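Local coordinates for protein inactive dihydroorotase-like domain (Chaetomium thermophilum, PDB 5NNL) that is an inactive relative of dihydroorotases, built on the barrel fold of that family and carrying a smaller beta domain beside the barrel, at residues Val30-Ile35 with Gly324-Ile329; Ser139-Ala144 with Lys171-Thr176. One frame throughout, in Å; residues are numbered along the deposited sequence.

Contact 1 of 2, residues Val30-Ile35 with Gly324-Ile329; sequences VTQASI and GVFQPI
The ring of Phe-326 meets the side of helix 26-37 mainly through the aliphatic part of Gln-32. Gln-32 CB stands over one ring face as a CH-pi contact, 4.3 Å from the ring centroid and 17° off the normal, while Gln-32 CG passes 3.9 Å from Phe-326 CZ. The extended chain carries the amide along the same face to the rim, where Gln-32 OE1 lies 4.2 Å from Phe-326 CE2, its plane 14° from that of the ring. A different approach comes from Ile-35, whose CG2 methyl lies in the plane of the ring at its edge, 4.0 Å from Phe-326 CE1. Phe-326 reaches both partners because its CG is anti to the backbone N (chi1 179°), which carries the ring out from the strand to the helix flank. Further out, Tyr-71, its ring edge-to-face with Phe-326, also meets the Gln-32 side chain, and the backbone N of Tyr-71 is hydrogen-bonded to Thr-31 OG1. Ile-35 continues onto Ala-320, Val-313 and Phe-315, strand residues of the small beta domain, and Gln-327 and Gly-324 bond by their backbones to Ala-320 and Val-310, holding the short strand 325-326 in that domain. Inside the helix, the buried Ser-34 OG donates to Val-30 O at 2.8 Å; Val-30 O takes Ser-34 N and Ser-34 OG from opposite faces of its plane. With no hydrogen bond across the two segments, barrel helix and beta domain meet here largely by dispersion and shape; glutamine suits the partly exposed position, giving methylenes over the face and a polar end at the rim.

Contact 2 of 2, residues Ser139-Ala144 with Lys171-Thr176; sequences SILLLA and KGLKVT
Helix 134-146 faces a chain that has just left one helix and is entering a strand, and the two backbones come closest at Leu-141 and Val-175, whose CA atoms are 7.7 Å apart. Gly-172, with positive phi, is the C-prime residue of the Schellman motif that closes helix 159-170, a backbone conformation glycine adopts easily. An inverse gamma turn centred on Lys-174 follows, closed by Val-175 N to Leu-173 O at 2.8 Å, and brings the side chains of both Leu-173 and Val-175 round to face the helix. This is the end of one alpha-to-beta link in the barrel of parallel strands and surrounding helices: strand 175-180 lies beside strand 151-153, whose Ile-151 touches Leu-141, Ala-144 and Val-175. On the helix side Leu-141 gives most of the surface. Its CG stands anti to the carbonyl carbon (chi1 -70°), and of its two methyls CD2 does the touching, 3.7 Å from Val-175 CG2 as the two side chains pass at a slant. The same Leu-141 CD2 is 4.2 Å from Leu-173 CD2, so one methyl serves both neighbours. Leu-173 CD1 instead rests against the helix backbone, 3.6 Å from Leu-141 O. Branched aliphatic residues suit this largely buried junction, in which Leu-173 stays partly exposed; the CB of Ala-144 points toward residues 171-176, and its methyl lies on Ile-151. The exposed Lys-174 leads its chain away from residues 139-144, and its NZ is hydrogen-bonded to Asn-148 OD1 in the loop beyond helix 134-146.

In the fold
Contacts 1 and 2 lie on opposite sides of the chain's centre, with their centres 37 Å apart and their nearest atoms about 21 Å apart. Each uses one face of a barrel helix, but the partner differs. Contact 1 joins helix 26-37 to strand 325-326, the last strand of the beta domain, across 288 intervening residues; contact 2 joins helix 134-146 to the neighbouring alpha-to-beta link and is nested within the loop closed by the first. Contact 2 is buried, its side-chain contacts aliphatic, with one methyl against a helix carbonyl. Contact 1, only partly buried, sets an aromatic ring against a glutamine at its face and an isoleucine at its edge.

Contact 1 of 2, residues Val30-Ile35 with Gly324-Ile329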
# COMPACT_ATOMS: atom_id res chain seq x y z
N VAL A 30 -6.57 -8.27 8.80
CA VAL A 30 -6.30 -7.14 7.90
C VAL A 30 -7.27 -7.15 6.73
O VAL A 30 -7.73 -6.09 6.29
CB VAL A 30 -4.83 -7.18 7.43
CG1 VAL A 30 -4.60 -6.18 6.29
CG2 VAL A 30 -3.91 -6.86 8.58
N THR A 31 -7.60 -8.34 6.21
CA THR A 31 -8.57 -8.41 5.13
C THR A 31 -9.97 -8.03 5.61
O THR A 31 -10.78 -7.54 4.81
CB THR A 31 -8.59 -9.81 4.51
OG1 THR A 31 -9.03 -10.77 5.48
CG2 THR A 31 -7.22 -10.17 3.99
N GLN A 32 -10.27 -8.23 6.90
CA GLN A 32 -11.55 -7.80 7.45
C GLN A 32 -11.65 -6.28 7.43
O GLN A 32 -12.60 -5.71 6.88
CB GLN A 32 -11.73 -8.30 8.88
CG GLN A 32 -11.80 -9.81 9.05
CD GLN A 32 -11.92 -10.22 10.51
OE1 GLN A 32 -12.33 -9.43 11.36
NE2 GLN A 32 -11.55 -11.46 10.80
N ALA A 33 -10.69 -5.61 8.07
CA ALA A 33 -10.69 -4.16 8.11
C ALA A 33 -10.58 -3.56 6.72
O ALA A 33 -11.09 -2.46 6.47
CB ALA A 33 -9.56 -3.66 9.01
N SER A 34 -9.91 -4.26 5.80
CA SER A 34 -9.79 -3.75 4.43
C SER A 34 -11.15 -3.73 3.74
O SER A 34 -11.57 -2.69 3.22
CB SER A 34 -8.80 -4.61 3.64
OG SER A 34 -7.47 -4.38 4.08
N ILE A 35 -11.86 -4.86 3.73
CA ILE A 35 -13.14 -4.91 3.03
C ILE A 35 -14.13 -3.95 3.68
O ILE A 35 -14.93 -3.29 3.00
CB ILE A 35 -13.69 -6.35 2.98
CG1 ILE A 35 -14.81 -6.46 1.93
CG2 ILE A 35 -14.20 -6.82 4.35
CD1 ILE A 35 -14.35 -6.31 0.50
N GLY A 324 -19.68 1.18 7.50
CA GLY A 324 -18.36 0.88 8.03
C GLY A 324 -18.28 -0.31 8.96
O GLY A 324 -17.21 -0.56 9.52
N VAL A 325 -19.37 -1.05 9.14
CA VAL A 325 -19.42 -2.17 10.07
C VAL A 325 -19.24 -3.47 9.29
O VAL A 325 -20.11 -3.86 8.51
CB VAL A 325 -20.73 -2.17 10.87
CG1 VAL A 325 -20.79 -3.38 11.79
CG2 VAL A 325 -20.87 -0.87 11.66
N PHE A 326 -18.12 -4.15 9.54
CA PHE A 326 -17.89 -5.47 8.98
C PHE A 326 -19.10 -6.37 9.19
O PHE A 326 -19.68 -6.41 10.28
CB PHE A 326 -16.65 -6.08 9.65
CG PHE A 326 -16.30 -7.46 9.17
CD1 PHE A 326 -15.83 -7.66 7.89
CD2 PHE A 326 -16.43 -8.54 10.01
CE1 PHE A 326 -15.50 -8.92 7.45
CE2 PHE A 326 -16.10 -9.81 9.58
CZ PHE A 326 -15.64 -10.00 8.30
N GLN A 327 -19.49 -7.09 8.14
CA GLN A 327 -20.60 -8.03 8.21
C GLN A 327 -20.05 -9.45 8.29
O GLN A 327 -19.37 -9.89 7.34
CB GLN A 327 -21.51 -7.89 7.00
CG GLN A 327 -22.23 -6.54 6.92
CD GLN A 327 -23.18 -6.32 8.09
OE1 GLN A 327 -24.25 -6.91 8.15
NE2 GLN A 327 -22.78 -5.46 9.01
N PRO A 328 -20.29 -10.20 9.37
CA PRO A 328 -19.71 -11.54 9.50
C PRO A 328 -20.23 -12.56 8.49
O PRO A 328 -20.86 -13.55 8.88
CB PRO A 328 -20.08 -11.96 10.93
CG PRO A 328 -20.33 -10.70 11.64
CD PRO A 328 -20.92 -9.76 10.63
N ILE A 329 -19.95 -12.36 7.21
CA ILE A 329 -20.36 -13.30 6.17
C ILE A 329 -19.26 -14.35 6.00
O ILE A 329 -18.17 -14.21 6.57
CB ILE A 329 -20.64 -12.59 4.84
CG1 ILE A 329 -19.42 -11.80 4.37
CG2 ILE A 329 -21.85 -11.68 4.99
CD1 ILE A 329 -19.50 -11.34 2.92

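Contact 2 of 2, residues Ser139-Ala144 with Lys171-Thr176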
# COMPACT_ATOMS: atom_id res chain seq x y z
N SER A 139 19.73 4.88 -8.51
CA SER A 139 20.40 3.67 -8.96
C SER A 139 19.42 2.67 -9.55
O SER A 139 19.68 2.07 -10.61
CB SER A 139 21.16 3.03 -7.80
OG SER A 139 22.15 3.90 -7.29
N ILE A 140 18.29 2.45 -8.88
CA ILE A 140 17.32 1.49 -9.39
C ILE A 140 16.56 2.07 -10.57
O ILE A 140 16.12 1.32 -11.46
CB ILE A 140 16.39 1.03 -8.25
CG1 ILE A 140 15.59 -0.20 -8.68
CG2 ILE A 140 15.46 2.16 -7.82
CD1 ILE A 140 15.00 -0.97 -7.51
N LEU A 141 16.41 3.39 -10.64
CA LEU A 141 15.81 4.01 -11.82
C LEU A 141 16.70 3.86 -13.04
O LEU A 141 16.21 3.73 -14.17
CB LEU A 141 15.52 5.49 -11.55
CG LEU A 141 14.40 5.84 -10.56
CD1 LEU A 141 14.22 7.35 -10.48
CD2 LEU A 141 13.08 5.16 -10.95
N LEU A 142 18.02 3.91 -12.85
CA LEU A 142 18.93 3.67 -13.97
C LEU A 142 18.76 2.25 -14.50
O LEU A 142 18.69 2.03 -15.72
CB LEU A 142 20.38 3.90 -13.54
CG LEU A 142 21.42 3.62 -14.62
CD1 LEU A 142 21.25 4.58 -15.79
CD2 LEU A 142 22.83 3.71 -14.05
N LEU A 143 18.68 1.27 -13.60
CA LEU A 143 18.55 -0.12 -14.03
C LEU A 143 17.24 -0.34 -14.78
O LEU A 143 17.22 -0.99 -15.83
CB LEU A 143 18.65 -1.04 -12.81
CG LEU A 143 20.01 -1.04 -12.12
CD1 LEU A 143 20.01 -1.86 -10.85
CD2 LEU A 143 21.10 -1.54 -13.06
N ALA A 144 16.14 0.22 -14.27
CA ALA A 144 14.87 0.10 -14.97
C ALA A 144 14.98 0.67 -16.38
O ALA A 144 14.44 0.09 -17.34
CB ALA A 144 13.76 0.81 -14.20
N LYS A 171 11.22 12.14 -19.40
CA LYS A 171 12.13 11.54 -20.38
C LYS A 171 11.71 10.13 -20.78
O LYS A 171 12.51 9.40 -21.37
CB LYS A 171 13.56 11.51 -19.82
CG LYS A 171 14.13 12.89 -19.48
CD LYS A 171 14.21 13.80 -20.71
CE LYS A 171 14.79 15.16 -20.37
NZ LYS A 171 15.00 16.00 -21.58
N GLY A 172 10.47 9.74 -20.48
CA GLY A 172 9.93 8.47 -20.92
C GLY A 172 10.31 7.27 -20.08
O GLY A 172 9.94 6.14 -20.44
N LEU A 173 11.03 7.46 -18.98
CA LEU A 173 11.36 6.35 -18.10
C LEU A 173 10.08 5.74 -17.52
O LEU A 173 9.19 6.46 -17.07
CB LEU A 173 12.29 6.84 -16.99
CG LEU A 173 13.14 5.81 -16.26
CD1 LEU A 173 14.43 6.46 -15.78
CD2 LEU A 173 12.39 5.23 -15.10
N LYS A 174 9.99 4.41 -17.54
CA LYS A 174 8.77 3.72 -17.13
C LYS A 174 8.71 3.62 -15.61
O LYS A 174 8.88 2.55 -15.01
CB LYS A 174 8.69 2.34 -17.77
CG LYS A 174 8.79 2.31 -19.28
CD LYS A 174 8.15 1.04 -19.83
CE LYS A 174 8.86 0.51 -21.07
NZ LYS A 174 9.08 1.56 -22.10
N VAL A 175 8.45 4.76 -14.97
CA VAL A 175 8.39 4.82 -13.51
C VAL A 175 7.01 5.30 -13.08
O VAL A 175 6.43 6.19 -13.70
CB VAL A 175 9.50 5.72 -12.93
CG1 VAL A 175 9.43 7.11 -13.51
CG2 VAL A 175 9.42 5.77 -11.41
N THR A 176 6.49 4.68 -12.02
CA THR A 176 5.30 5.15 -11.33
C THR A 176 5.62 5.21 -9.84
O THR A 176 6.65 4.71 -9.39
CB THR A 176 4.09 4.23 -11.59
OG1 THR A 176 4.36 2.92 -11.07
CG2 THR A 176 3.80 4.13 -13.08